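Local coordinates for protein beta-galactosidase (Bacillus circulans, PDB 4MAD) that probably hydrolyses terminal non-reducing beta-D-galactose residues of beta-D-galactosides, as a family 35 glycoside hydrolase with a (beta/alpha)8-barrel catalytic domain, at residues A[72-75]-A[79-82]. Residues are numbered along the deposited sequence; the frame is centred on the assembly and turned at random.
Sequences HEPE and FVFE
The carbonyl oxygen of H72 is gripped by the backbone of 79-82: V80 N donates to H72 O at 2.8 Å, and the CA-H of F79 points at the same oxygen. The H72 side chain returns the bond, ND1 reaching V80 O at 2.9 Å with an N-H...O angle of 169° and the acceptor in the plane of the imidazole. V80 is thus held through both its N-H and its C=O by one residue, an arrangement that fastens the end of helix 69-72 to the returning chain. With its other nitrogen, NE2, bonded to Y40 OH, the imidazole is fixed in rotation, and the near-parallel F81 ring, its plane 17° from that of the imidazole, is slid aside so that mainly its CE1 edge covers one imidazole face; CE1 of F81 comes 3.3 Å from ND1 of H72. A leucine in place of H72 would probably leave V80 O without its side-chain donor and Y40 without its imidazole partner. E73, its chain extended beyond CG (chi2 178°), runs alongside F79, with CD of E73 3.6 Å from CE1 of F79, while its carboxylate is bonded to W69 NE1 and G77 N. P74 CG touches V80 CG2 at 3.9 Å. This loop joins helix 69-72, which follows barrel strand 62-66, to helix 87-97, and helix 135-152 packs against E73, F79 and F81.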
ATOM      1  N   HIS A  72      -2.269   9.968  -6.913  1.00 17.17           N
ATOM      2  CA  HIS A  72      -2.652  11.218  -7.543  1.00 18.39           C
ATOM      3  C   HIS A  72      -1.629  12.029  -8.344  1.00 19.85           C
ATOM      4  O   HIS A  72      -2.036  12.797  -9.159  1.00 19.99           O
ATOM      5  CB  HIS A  72      -3.365  12.093  -6.560  1.00 18.18           C
ATOM      6  CG  HIS A  72      -4.541  11.405  -5.959  1.00 20.87           C
ATOM      7  ND1 HIS A  72      -5.585  10.966  -6.724  1.00 18.78           N
ATOM      8  CD2 HIS A  72      -4.799  10.984  -4.704  1.00 23.08           C
ATOM      9  CE1 HIS A  72      -6.454  10.347  -5.960  1.00 19.45           C
ATOM     10  NE2 HIS A  72      -6.005  10.343  -4.729  1.00 20.05           N
ATOM     11  N   GLU A  73      -0.365  11.916  -7.987  1.00 15.79           N
ATOM     12  CA  GLU A  73       0.724  12.600  -8.670  1.00 19.93           C
ATOM     13  C   GLU A  73       1.874  11.640  -8.923  1.00 17.69           C
ATOM     14  O   GLU A  73       2.894  11.799  -8.380  1.00 18.82           O
ATOM     15  CB  GLU A  73       1.234  13.820  -7.882  1.00 18.99           C
ATOM     16  CG  GLU A  73       1.862  14.852  -8.767  1.00 19.83           C
ATOM     17  CD  GLU A  73       2.340  16.109  -8.081  1.00 20.90           C
ATOM     18  OE1 GLU A  73       2.921  16.911  -8.795  1.00 22.00           O
ATOM     19  OE2 GLU A  73       2.121  16.269  -6.890  1.00 19.24           O
ATOM     20  N   PRO A  74       1.623  10.658  -9.757  1.00 17.35           N
ATOM     21  CA  PRO A  74       2.589   9.598 -10.048  1.00 18.10           C
ATOM     22  C   PRO A  74       3.865  10.119 -10.672  1.00 18.76           C
ATOM     23  O   PRO A  74       4.897   9.581 -10.479  1.00 19.49           O
ATOM     24  CB  PRO A  74       1.843   8.678 -10.987  1.00 19.67           C
ATOM     25  CG  PRO A  74       0.767   9.486 -11.539  1.00 16.05           C
ATOM     26  CD  PRO A  74       0.381  10.477 -10.502  1.00 17.78           C
ATOM     27  N   GLU A  75       3.729  11.179 -11.432  1.00 20.26           N
ATOM     28  CA  GLU A  75       4.854  11.929 -11.886  1.00 19.10           C
ATOM     29  C   GLU A  75       4.594  13.392 -11.590  1.00 20.49           C
ATOM     30  O   GLU A  75       3.501  13.840 -11.685  1.00 23.09           O
ATOM     31  CB  GLU A  75       5.102  11.745 -13.383  1.00 20.68           C
ATOM     32  CG  GLU A  75       5.078  10.371 -13.899  1.00 23.72           C
ATOM     33  CD  GLU A  75       6.268   9.593 -13.466  1.00 22.34           C
ATOM     34  OE1 GLU A  75       7.239  10.208 -13.131  1.00 21.38           O
ATOM     35  OE2 GLU A  75       6.178   8.396 -13.447  1.00 23.99           O
ATOM     36  N   PHE A  79      -1.431  14.825 -12.808  1.00 24.55           N
ATOM     37  CA  PHE A  79      -2.403  14.570 -11.783  1.00 26.49           C
ATOM     38  C   PHE A  79      -3.430  13.563 -12.226  1.00 25.28           C
ATOM     39  O   PHE A  79      -3.902  13.640 -13.290  1.00 26.38           O
ATOM     40  CB  PHE A  79      -3.039  15.873 -11.358  1.00 24.91           C
ATOM     41  CG  PHE A  79      -2.108  16.768 -10.662  1.00 25.38           C
ATOM     42  CD1 PHE A  79      -1.782  16.555  -9.373  1.00 22.05           C
ATOM     43  CD2 PHE A  79      -1.507  17.785 -11.311  1.00 25.78           C
ATOM     44  CE1 PHE A  79      -0.931  17.352  -8.752  1.00 22.34           C
ATOM     45  CE2 PHE A  79      -0.652  18.565 -10.675  1.00 26.53           C
ATOM     46  CZ  PHE A  79      -0.365  18.346  -9.405  1.00 25.94           C
ATOM     47  N   VAL A  80      -3.736  12.600 -11.389  1.00 23.04           N
ATOM     48  CA  VAL A  80      -4.613  11.505 -11.746  1.00 24.92           C
ATOM     49  C   VAL A  80      -5.766  11.335 -10.754  1.00 25.74           C
ATOM     50  O   VAL A  80      -5.562  11.091  -9.619  1.00 22.05           O
ATOM     51  CB  VAL A  80      -3.837  10.165 -11.823  1.00 22.97           C
ATOM     52  CG1 VAL A  80      -4.754   9.045 -12.039  1.00 22.76           C
ATOM     53  CG2 VAL A  80      -2.817  10.201 -12.931  1.00 26.70           C
ATOM     54  N   PHE A  81      -6.986  11.512 -11.241  1.00 25.44           N
ATOM     55  CA  PHE A  81      -8.173  11.308 -10.440  1.00 26.08           C
ATOM     56  C   PHE A  81      -9.249  10.400 -11.089  1.00 24.04           C
ATOM     57  O   PHE A  81     -10.405  10.553 -10.832  1.00 25.36           O
ATOM     58  CB  PHE A  81      -8.764  12.605  -9.916  1.00 24.95           C
ATOM     59  CG  PHE A  81      -7.870  13.354  -8.998  1.00 26.20           C
ATOM     60  CD1 PHE A  81      -7.942  13.200  -7.655  1.00 21.18           C
ATOM     61  CD2 PHE A  81      -6.966  14.228  -9.484  1.00 21.92           C
ATOM     62  CE1 PHE A  81      -7.149  13.903  -6.866  1.00 21.48           C
ATOM     63  CE2 PHE A  81      -6.204  14.910  -8.691  1.00 22.23           C
ATOM     64  CZ  PHE A  81      -6.287  14.767  -7.400  1.00 25.80           C
ATOM     65  N   GLU A  82      -8.800   9.424 -11.851  1.00 25.57           N
ATOM     66  CA  GLU A  82      -9.609   8.559 -12.656  1.00 25.06           C
ATOM     67  C   GLU A  82      -9.587   7.148 -12.127  1.00 26.52           C
ATOM     68  O   GLU A  82      -8.653   6.744 -11.485  1.00 22.58           O
ATOM     69  CB  GLU A  82      -9.067   8.571 -14.069  1.00 28.32           C
ATOM     70  CG  GLU A  82      -9.021   9.959 -14.723  1.00 31.49           C
ATOM     71  CD  GLU A  82      -7.889  10.871 -14.241  1.00 41.94           C
ATOM     72  OE1 GLU A  82      -6.772  10.442 -14.397  1.00 40.03           O
ATOM     73  OE2 GLU A  82      -8.117  11.996 -13.765  1.00 35.21           O
TER